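PDB 2Q04: acetoin utilization protein from Exiguobacterium sibiricum, which probably acts as a GNAT-family acetyltransferase, moving an acetyl group from acetyl-CoA to an acceptor substrate, and possibly takes part in acetoin utilization. Local coordinates for residues Ile55-Ile64 against Gly74-Asp82. Sequence-based numbering, arbitrary orientation.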
loop_
_atom_site.group_PDB
_atom_site.type_symbol
_atom_site.label_atom_id
_atom_site.label_comp_id
_atom_site.label_asym_id
_atom_site.label_seq_id
_atom_site.Cartn_x
_atom_site.Cartn_y
_atom_site.Cartn_z
ATOM N N ILE A 55 7.349 1.197 10.867
ATOM C CA ILE A 55 7.533 0.621 9.551
ATOM C C ILE A 55 8.759 1.234 8.863
ATOM O O ILE A 55 9.592 0.514 8.316
ATOM C CB ILE A 55 6.284 0.832 8.664
ATOM C CG1 ILE A 55 5.131 -0.066 9.146
ATOM C CG2 ILE A 55 6.609 0.530 7.202
ATOM C CD1 ILE A 55 3.774 0.248 8.484
ATOM N N ALA A 56 8.875 2.566 8.927
ATOM C CA ALA A 56 10.002 3.279 8.316
ATOM C C ALA A 56 11.335 2.794 8.866
ATOM O O ALA A 56 12.346 2.832 8.172
ATOM C CB ALA A 56 9.861 4.750 8.541
ATOM N N ALA A 57 11.328 2.340 10.121
ATOM C CA ALA A 57 12.544 1.866 10.788
ATOM C C ALA A 57 12.972 0.460 10.333
ATOM O O ALA A 57 14.068 0.014 10.650
ATOM C CB ALA A 57 12.351 1.885 12.300
ATOM N N LEU A 58 12.095 -0.245 9.625
ATOM C CA LEU A 58 12.414 -1.595 9.156
ATOM C C LEU A 58 13.410 -1.560 8.003
ATOM O O LEU A 58 13.415 -0.616 7.194
ATOM C CB LEU A 58 11.150 -2.323 8.713
ATOM C CG LEU A 58 10.128 -2.631 9.803
ATOM C CD1 LEU A 58 8.821 -3.120 9.170
ATOM C CD2 LEU A 58 10.681 -3.662 10.801
ATOM N N GLU A 59 14.207 -2.623 7.897
ATOM C CA GLU A 59 15.205 -2.747 6.845
ATOM C C GLU A 59 14.575 -2.549 5.463
ATOM O O GLU A 59 15.078 -1.782 4.651
ATOM C CB GLU A 59 15.879 -4.125 6.921
ATOM C CG GLU A 59 17.187 -4.224 6.137
ATOM N N GLU A 60 13.450 -3.218 5.224
ATOM C CA GLU A 60 12.766 -3.139 3.928
ATOM C C GLU A 60 11.649 -2.062 3.905
ATOM O O GLU A 60 11.126 -1.719 2.833
ATOM C CB GLU A 60 12.178 -4.513 3.550
ATOM C CG GLU A 60 10.788 -4.837 4.180
ATOM C CD GLU A 60 10.850 -5.164 5.685
ATOM O OE1 GLU A 60 11.971 -5.250 6.254
ATOM O OE2 GLU A 60 9.770 -5.349 6.287
ATOM N N GLY A 61 11.313 -1.527 5.081
ATOM C CA GLY A 61 10.167 -0.611 5.229
ATOM C C GLY A 61 10.280 0.698 4.451
ATOM O O GLY A 61 11.336 1.311 4.409
ATOM N N ARG A 62 9.163 1.122 3.850
ATOM C CA ARG A 62 9.092 2.385 3.116
ATOM C C ARG A 62 7.778 3.090 3.397
ATOM O O ARG A 62 6.686 2.513 3.210
ATOM C CB ARG A 62 9.207 2.145 1.615
ATOM C CG ARG A 62 10.455 1.474 1.212
ATOM C CD ARG A 62 10.604 1.449 -0.259
ATOM N NE ARG A 62 11.915 0.938 -0.641
ATOM C CZ ARG A 62 12.528 1.204 -1.797
ATOM N NH1 ARG A 62 11.958 2.006 -2.693
ATOM N NH2 ARG A 62 13.729 0.691 -2.043
ATOM N N ILE A 63 7.876 4.348 3.813
ATOM C CA ILE A 63 6.705 5.184 4.031
ATOM C C ILE A 63 6.788 6.412 3.117
ATOM O O ILE A 63 7.668 7.237 3.261
ATOM C CB ILE A 63 6.612 5.664 5.514
ATOM C CG1 ILE A 63 6.516 4.458 6.483
ATOM C CG2 ILE A 63 5.417 6.616 5.701
ATOM C CD1 ILE A 63 5.219 3.661 6.376
ATOM N N ILE A 64 5.914 6.464 2.127
ATOM C CA ILE A 64 5.785 7.631 1.281
ATOM C C ILE A 64 4.570 8.413 1.773
ATOM O O ILE A 64 3.521 7.822 2.075
ATOM C CB ILE A 64 5.609 7.236 -0.227
ATOM C CG1 ILE A 64 6.943 6.729 -0.812
ATOM C CG2 ILE A 64 5.108 8.434 -1.048
ATOM C CD1 ILE A 64 7.455 5.438 -0.185
ATOM N N GLY A 74 -1.911 12.063 4.043
ATOM C CA GLY A 74 -2.011 10.830 3.316
ATOM C C GLY A 74 -0.697 10.081 3.351
ATOM O O GLY A 74 0.352 10.668 3.589
ATOM N N TYR A 75 -0.756 8.776 3.118
ATOM C CA TYR A 75 0.437 7.954 3.124
ATOM C C TYR A 75 0.211 6.644 2.394
ATOM O O TYR A 75 -0.925 6.245 2.134
ATOM C CB TYR A 75 0.867 7.657 4.555
ATOM C CG TYR A 75 -0.153 6.854 5.342
ATOM C CD1 TYR A 75 -0.215 5.464 5.227
ATOM C CD2 TYR A 75 -1.053 7.485 6.208
ATOM C CE1 TYR A 75 -1.150 4.724 5.945
ATOM C CE2 TYR A 75 -1.991 6.755 6.930
ATOM C CZ TYR A 75 -2.034 5.372 6.795
ATOM O OH TYR A 75 -2.954 4.641 7.503
ATOM N N VAL A 76 1.310 5.973 2.075
ATOM C CA VAL A 76 1.266 4.638 1.549
ATOM C C VAL A 76 2.460 3.887 2.109
ATOM O O VAL A 76 3.573 4.433 2.162
ATOM C CB VAL A 76 1.278 4.623 -0.008
ATOM C CG1 VAL A 76 2.549 5.258 -0.550
ATOM C CG2 VAL A 76 1.124 3.204 -0.525
ATOM N N THR A 77 2.223 2.645 2.576
ATOM C CA THR A 77 3.256 1.873 3.298
ATOM C C THR A 77 3.706 0.646 2.531
ATOM O O THR A 77 2.936 0.052 1.785
ATOM C CB THR A 77 2.749 1.403 4.669
ATOM O OG1 THR A 77 1.818 0.325 4.498
ATOM C CG2 THR A 77 2.087 2.539 5.417
ATOM N N PHE A 78 4.978 0.275 2.727
ATOM C CA PHE A 78 5.536 -0.935 2.142
ATOM C C PHE A 78 6.362 -1.630 3.163
ATOM O O PHE A 78 7.130 -0.996 3.880
ATOM C CB PHE A 78 6.406 -0.611 0.935
ATOM C CG PHE A 78 5.685 0.041 -0.151
ATOM C CD1 PHE A 78 5.111 -0.708 -1.167
ATOM C CD2 PHE A 78 5.544 1.426 -0.176
ATOM C CE1 PHE A 78 4.405 -0.086 -2.197
ATOM C CE2 PHE A 78 4.851 2.049 -1.196
ATOM C CZ PHE A 78 4.284 1.293 -2.213
ATOM N N LEU A 79 6.208 -2.943 3.242
ATOM C CA LEU A 79 6.992 -3.763 4.153
ATOM C C LEU A 79 6.786 -5.210 3.790
ATOM O O LEU A 79 5.956 -5.526 2.924
ATOM C CB LEU A 79 6.569 -3.518 5.615
ATOM C CG LEU A 79 5.132 -3.905 6.015
ATOM C CD1 LEU A 79 4.979 -3.846 7.529
ATOM C CD2 LEU A 79 4.084 -3.012 5.321
ATOM N N TYR A 80 7.523 -6.103 4.442
ATOM C CA TYR A 80 7.341 -7.530 4.207
ATOM C C TYR A 80 6.010 -7.980 4.765
ATOM O O TYR A 80 5.543 -7.439 5.763
ATOM C CB TYR A 80 8.477 -8.347 4.826
ATOM C CG TYR A 80 9.749 -8.338 4.013
ATOM C CD1 TYR A 80 9.718 -8.540 2.634
ATOM C CD2 TYR A 80 10.985 -8.211 4.628
ATOM C CE1 TYR A 80 10.863 -8.545 1.892
ATOM C CE2 TYR A 80 12.153 -8.223 3.890
ATOM C CZ TYR A 80 12.088 -8.397 2.521
ATOM O OH TYR A 80 13.246 -8.415 1.773
ATOM N N PRO A 81 5.374 -8.971 4.104
ATOM C CA PRO A 81 4.073 -9.474 4.537
ATOM C C PRO A 81 4.055 -9.920 5.995
ATOM O O PRO A 81 5.073 -10.340 6.525
ATOM C CB PRO A 81 3.830 -10.664 3.603
ATOM C CG PRO A 81 4.645 -10.391 2.414
ATOM C CD PRO A 81 5.846 -9.659 2.884
ATOM N N ASP A 82 2.882 -9.842 6.617
ATOM C CA ASP A 82 2.718 -10.193 8.041
ATOM C C ASP A 82 3.037 -11.676 8.294
ATOM O O ASP A 82 2.507 -12.546 7.614
ATOM C CB ASP A 82 1.272 -9.880 8.496
ATOM C CG ASP A 82 1.068 -10.084 9.997
ATOM O OD1 ASP A 82 0.837 -11.237 10.423
ATOM O OD2 ASP A 82 1.080 -9.079 10.741
#
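Glu60 and Tyr80 meet just beyond the paired strands, and Glu60 loses more surface to the contact than any other residue. The carboxylate takes the backbone N-H of Tyr80 at Glu60 OE2 (N to OE2 3.0 Å); the bond is nearly straight, 172° at the hydrogen, and enters on the anti side, somewhat tilted out of the carboxylate plane. With Glu60 CG between the backbone N and the carbonyl carbon (chi1 83°) and the chain bent at chi2, Glu60 CG is laid over one face of the ring, 3.7 Å from the Tyr80 ring centroid, a CH-pi contact. Tyr80 OH is engaged elsewhere, by Gly1 N and Pro93 O.

Ile64 and Phe78 bury the next largest areas, on the sheet face that helix 112-121 covers through Ser120. Ile64 CB packs on Val76 CG1 at 3.7 Å, the two side chains side by side and pointing alike, whereas Ile64 CD1 reaches Phe78 CE2 obliquely. Arg62 O lies at the edge of the Phe78 ring while accepting Phe78 N at 2.9 Å. On the other face, Ile63 CD1 touches Thr77 CG2 at 3.5 Å, and Ile55, on helix 45-56, crosses Thr77 and Leu79 at about a right angle.

Reciprocal backbone bonds join Arg62 with Phe78 and Ile64 with Val76, flanking the non-hydrogen-bonded pair Ile63-Thr77; the N-to-C directions of segments 62-64 and 74-79 differ by 168°. This is an antiparallel beta hairpin, strands 62-68 and 71-79, in the central sheet of a GNAT-type fold.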